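Local coordinates for protein endoglucanase (Uncultured bacterium, PDB 3X17) that hydrolyses internal beta-1,4-glucosidic bonds of cellulose as a family 9 endoglucanase with an Ig-like domain ahead of its (alpha/alpha)6 barrel, at residues L475-V480 against G484-R489; R527-V532 against Y536-P541. One frame throughout, in Å; residues are numbered along the deposited sequence.

Contact 1: residues L475-V480 against G484-R489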
# COMPACT_ATOMS: atom_id res chain seq x y z
N LEU A 475 -11.14 -9.59 -14.05
CA LEU A 475 -10.03 -10.11 -14.89
C LEU A 475 -9.44 -11.39 -14.29
O LEU A 475 -8.49 -11.95 -14.83
CB LEU A 475 -8.94 -9.05 -15.03
CG LEU A 475 -9.42 -7.76 -15.70
CD1 LEU A 475 -8.31 -6.73 -15.69
CD2 LEU A 475 -10.02 -7.99 -17.13
N ALA A 476 -9.98 -11.82 -13.15
CA ALA A 476 -9.48 -13.01 -12.51
C ALA A 476 -7.96 -12.90 -12.32
O ALA A 476 -7.22 -13.87 -12.55
CB ALA A 476 -9.83 -14.25 -13.37
N LYS A 477 -7.51 -11.69 -11.96
CA LYS A 477 -6.08 -11.37 -11.94
C LYS A 477 -5.61 -11.26 -10.50
O LYS A 477 -6.23 -10.56 -9.69
CB LYS A 477 -5.82 -10.04 -12.63
CG LYS A 477 -4.33 -9.72 -12.90
CD LYS A 477 -3.80 -10.52 -14.10
CE LYS A 477 -2.27 -10.37 -14.27
NZ LYS A 477 -1.64 -11.53 -15.04
N SER A 478 -4.44 -11.82 -10.21
CA SER A 478 -3.75 -11.46 -8.96
C SER A 478 -2.87 -10.27 -9.27
O SER A 478 -2.12 -10.30 -10.25
CB SER A 478 -2.86 -12.60 -8.49
OG SER A 478 -1.90 -12.13 -7.54
N TYR A 479 -3.00 -9.19 -8.50
CA TYR A 479 -2.23 -7.99 -8.80
C TYR A 479 -0.93 -7.96 -8.01
O TYR A 479 -0.24 -6.95 -8.01
CB TYR A 479 -3.06 -6.73 -8.53
CG TYR A 479 -4.21 -6.53 -9.53
CD1 TYR A 479 -3.95 -6.25 -10.89
CD2 TYR A 479 -5.53 -6.70 -9.14
CE1 TYR A 479 -5.01 -6.07 -11.82
CE2 TYR A 479 -6.60 -6.51 -10.06
CZ TYR A 479 -6.32 -6.21 -11.39
OH TYR A 479 -7.37 -6.04 -12.27
N VAL A 480 -0.61 -9.06 -7.32
CA VAL A 480 0.62 -9.10 -6.54
C VAL A 480 1.59 -10.10 -7.15
O VAL A 480 1.26 -11.28 -7.32
CB VAL A 480 0.38 -9.48 -5.06
CG1 VAL A 480 1.72 -9.42 -4.31
CG2 VAL A 480 -0.60 -8.54 -4.41
N GLY A 484 -0.59 -16.23 -6.09
CA GLY A 484 -1.77 -16.74 -6.78
C GLY A 484 -1.40 -17.39 -8.10
O GLY A 484 -0.22 -17.70 -8.33
N SER A 485 -2.38 -17.64 -8.95
CA SER A 485 -2.11 -18.42 -10.16
C SER A 485 -2.04 -17.57 -11.40
O SER A 485 -1.55 -18.04 -12.41
CB SER A 485 -3.11 -19.57 -10.33
OG SER A 485 -4.42 -19.06 -10.54
N ASN A 486 -2.52 -16.32 -11.32
CA ASN A 486 -2.46 -15.40 -12.47
C ASN A 486 -1.90 -13.99 -12.11
O ASN A 486 -2.56 -12.97 -12.35
CB ASN A 486 -3.83 -15.29 -13.18
CG ASN A 486 -3.77 -14.44 -14.46
OD1 ASN A 486 -2.69 -14.24 -15.00
ND2 ASN A 486 -4.92 -13.92 -14.93
N PRO A 487 -0.70 -13.95 -11.51
CA PRO A 487 -0.04 -12.71 -11.15
C PRO A 487 0.43 -11.91 -12.38
O PRO A 487 0.30 -12.38 -13.52
CB PRO A 487 1.15 -13.20 -10.33
CG PRO A 487 1.51 -14.52 -10.98
CD PRO A 487 0.17 -15.13 -11.29
N PRO A 488 0.97 -10.71 -12.15
CA PRO A 488 1.59 -9.92 -13.22
C PRO A 488 2.92 -10.52 -13.66
O PRO A 488 3.87 -10.55 -12.90
CB PRO A 488 1.82 -8.57 -12.56
CG PRO A 488 0.90 -8.54 -11.39
CD PRO A 488 0.89 -9.95 -10.90
N ARG A 489 2.98 -11.01 -14.89
CA ARG A 489 4.19 -11.59 -15.41
C ARG A 489 5.09 -10.54 -16.05
O ARG A 489 6.28 -10.76 -16.20
CB ARG A 489 3.85 -12.66 -16.44
CG ARG A 489 3.50 -14.00 -15.82
CD ARG A 489 2.61 -14.80 -16.73
NE ARG A 489 1.90 -15.80 -15.94
CZ ARG A 489 0.62 -15.73 -15.61
NH1 ARG A 489 -0.16 -14.77 -16.08
NH2 ARG A 489 0.08 -16.73 -14.93

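Contact 2: residues R527-V532 against Y536-P541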
# COMPACT_ATOMS: atom_id res chain seq x y z
N ARG A 527 -11.79 -3.12 -15.46
CA ARG A 527 -11.15 -3.83 -16.54
C ARG A 527 -10.01 -3.07 -17.21
O ARG A 527 -9.39 -3.60 -18.13
CB ARG A 527 -12.17 -4.24 -17.59
CG ARG A 527 -12.88 -5.53 -17.24
CD ARG A 527 -13.82 -5.90 -18.38
NE ARG A 527 -14.45 -7.18 -18.13
CZ ARG A 527 -15.56 -7.32 -17.43
NH1 ARG A 527 -16.19 -6.25 -16.97
NH2 ARG A 527 -16.07 -8.52 -17.22
N GLY A 528 -9.74 -1.85 -16.75
CA GLY A 528 -8.72 -1.00 -17.39
C GLY A 528 -7.27 -1.31 -17.04
O GLY A 528 -6.59 -0.50 -16.45
N TYR A 529 -6.80 -2.51 -17.36
CA TYR A 529 -5.48 -2.96 -16.89
C TYR A 529 -4.86 -3.86 -17.94
O TYR A 529 -5.56 -4.65 -18.55
CB TYR A 529 -5.60 -3.76 -15.58
CG TYR A 529 -4.39 -4.64 -15.29
CD1 TYR A 529 -3.32 -4.15 -14.55
CD2 TYR A 529 -4.35 -5.96 -15.73
CE1 TYR A 529 -2.22 -4.98 -14.24
CE2 TYR A 529 -3.24 -6.79 -15.45
CZ TYR A 529 -2.16 -6.26 -14.74
OH TYR A 529 -1.06 -7.06 -14.44
N ALA A 530 -3.54 -3.85 -18.04
CA ALA A 530 -2.85 -4.75 -18.99
C ALA A 530 -1.55 -5.27 -18.44
O ALA A 530 -0.66 -4.50 -18.08
CB ALA A 530 -2.61 -4.06 -20.33
N ASP A 531 -1.39 -6.59 -18.45
CA ASP A 531 -0.15 -7.15 -17.92
C ASP A 531 0.97 -7.05 -18.96
O ASP A 531 1.39 -8.04 -19.53
CB ASP A 531 -0.35 -8.60 -17.46
CG ASP A 531 0.90 -9.18 -16.80
OD1 ASP A 531 1.89 -8.43 -16.58
OD2 ASP A 531 0.88 -10.39 -16.48
N VAL A 532 1.50 -5.85 -19.15
CA VAL A 532 2.58 -5.67 -20.11
C VAL A 532 3.56 -4.64 -19.56
O VAL A 532 3.15 -3.70 -18.85
CB VAL A 532 2.05 -5.22 -21.50
CG1 VAL A 532 1.33 -3.88 -21.39
CG2 VAL A 532 3.19 -5.10 -22.47
N TYR A 536 2.94 1.53 -17.43
CA TYR A 536 3.36 1.98 -16.13
C TYR A 536 2.19 2.59 -15.33
O TYR A 536 2.29 2.76 -14.12
CB TYR A 536 4.54 2.96 -16.27
CG TYR A 536 4.22 4.22 -17.05
CD1 TYR A 536 3.50 5.26 -16.47
CD2 TYR A 536 4.67 4.40 -18.37
CE1 TYR A 536 3.18 6.43 -17.20
CE2 TYR A 536 4.36 5.57 -19.09
CZ TYR A 536 3.62 6.57 -18.49
OH TYR A 536 3.32 7.76 -19.15
N GLU A 537 1.09 2.89 -15.98
CA GLU A 537 -0.02 3.45 -15.26
C GLU A 537 -1.01 2.41 -14.73
O GLU A 537 -1.97 2.71 -14.11
CB GLU A 537 -0.70 4.55 -16.07
CG GLU A 537 -1.70 4.12 -17.06
CD GLU A 537 -1.11 3.58 -18.29
OE1 GLU A 537 -1.60 3.81 -19.39
OE2 GLU A 537 -0.13 2.89 -18.15
N THR A 538 -0.71 1.17 -14.97
CA THR A 538 -1.62 0.07 -14.73
C THR A 538 -0.87 -1.09 -14.07
O THR A 538 -1.42 -1.85 -13.27
CB THR A 538 -2.19 -0.35 -16.09
OG1 THR A 538 -3.47 0.26 -16.31
CG2 THR A 538 -2.20 -1.78 -16.29
N ASN A 539 0.40 -1.25 -14.44
CA ASN A 539 1.11 -2.49 -14.16
C ASN A 539 2.47 -2.23 -13.54
O ASN A 539 3.42 -3.02 -13.69
CB ASN A 539 1.26 -3.34 -15.42
CG ASN A 539 1.47 -4.81 -15.11
OD1 ASN A 539 0.83 -5.37 -14.20
ND2 ASN A 539 2.35 -5.45 -15.86
N GLU A 540 2.57 -1.10 -12.86
CA GLU A 540 3.79 -0.76 -12.14
C GLU A 540 3.53 -0.83 -10.62
O GLU A 540 2.56 -0.24 -10.11
CB GLU A 540 4.27 0.65 -12.51
CG GLU A 540 5.66 0.96 -11.91
CD GLU A 540 6.11 2.40 -12.07
OE1 GLU A 540 5.26 3.29 -12.31
OE2 GLU A 540 7.33 2.65 -11.93
N PRO A 541 4.43 -1.50 -9.89
CA PRO A 541 4.38 -1.50 -8.43
C PRO A 541 4.91 -0.20 -7.87
O PRO A 541 5.53 0.57 -8.60
CB PRO A 541 5.30 -2.67 -8.06
CG PRO A 541 6.29 -2.72 -9.16
CD PRO A 541 5.57 -2.27 -10.41

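Contact 1: residues L475-V480 against G484-R489
K477 lays its aliphatic chain across the N486 side chain at about a right angle, CD resting 3.7 Å from N486 ND2. With CG anti to the backbone N (chi1 -169°) and a bend at chi2, the chain carries its ammonium over to the backbone of 486-489. There NZ gives a hydrogen bond of 2.6 Å to P487 O and another of 2.9 Å to N486 OD1, reaching both oxygens from above their carbonyl planes. N486 OD1 also accepts from R489 NH1, 2.8 Å away and in the plane of the amide carbonyl, while N486 ND2 makes a weak bond to A476 O. S478 N donates to N486 O at 3.1 Å, and S478 O receives the CA-H of P487, with P488 CD close by. S478 OG turns instead to L483 O, in the short link between the two segments. With an alanine here instead of K477, P487 O would probably lose its ammonium donor, N486 OD1 would keep only the R489 bond of the two, and D531 would lose its salt bridge to the lysine. N486 OD1 takes a bond from each cation and D531 pairs with K477, which probably makes their close approach tolerable in this irregular loop.

Contact 2: residues R527-V532 against Y536-P541
Y529 OH donates a short hydrogen bond of 2.5 Å to N539 OD1, coming from above the amide's carbonyl plane. The other end of the same amide is held too: N539 ND2 gives a bond to D531 OD1 at 3.1 Å, meeting the oxygen on its anti side with an N-H...O angle of 138°. N539 CG lies anti to its backbone N (chi1 -157°), which sends the amide across to the 527-532 chain, its plane nearly perpendicular (81°) to the tyrosine ring. D531 OD2 accepts from R489 N and pairs with K477, and OD1 also takes N490 N. Further along, T538 OG1 makes a weak bond to G528 O at 3.2 Å, and T538 O sits in the plane of the Y529 ring, at its edge. Beyond these polar links, N539 CB packs on A530 O at 3.5 Å. G528 and D531 each centre an inverse gamma turn, so the chain kinks on both sides of Y529 and A530. N539 and T538 together carry the second segment's share of the contact; N539 makes the two stronger bonds, and with a phenol at its oxygen and a carboxylate at its nitrogen its amide has its orientation fixed.

Overall arrangement
Contact 1 closes before contact 2 opens, and their centres lie about 11 Å apart on the same side of the chain's centre. Both belong to the glycosyl hydrolase family 9 region: contact 1 is in the loop between helices 456-469 and 494-499, contact 2 in the one between helices 494-499 and 543-558. They meet directly, since the backbone N of R489 and the ammonium of K477 both meet D531, and the rings of Y479 and Y529 pack edge-to-face. Contact 1 also faces the N-terminal Ig-like domain, where Q22 bonds to A476, S485 and N486. The two loops are thus probably tied into one polar network that reaches from Q22 of the Ig-like domain to the loops between the barrel helices.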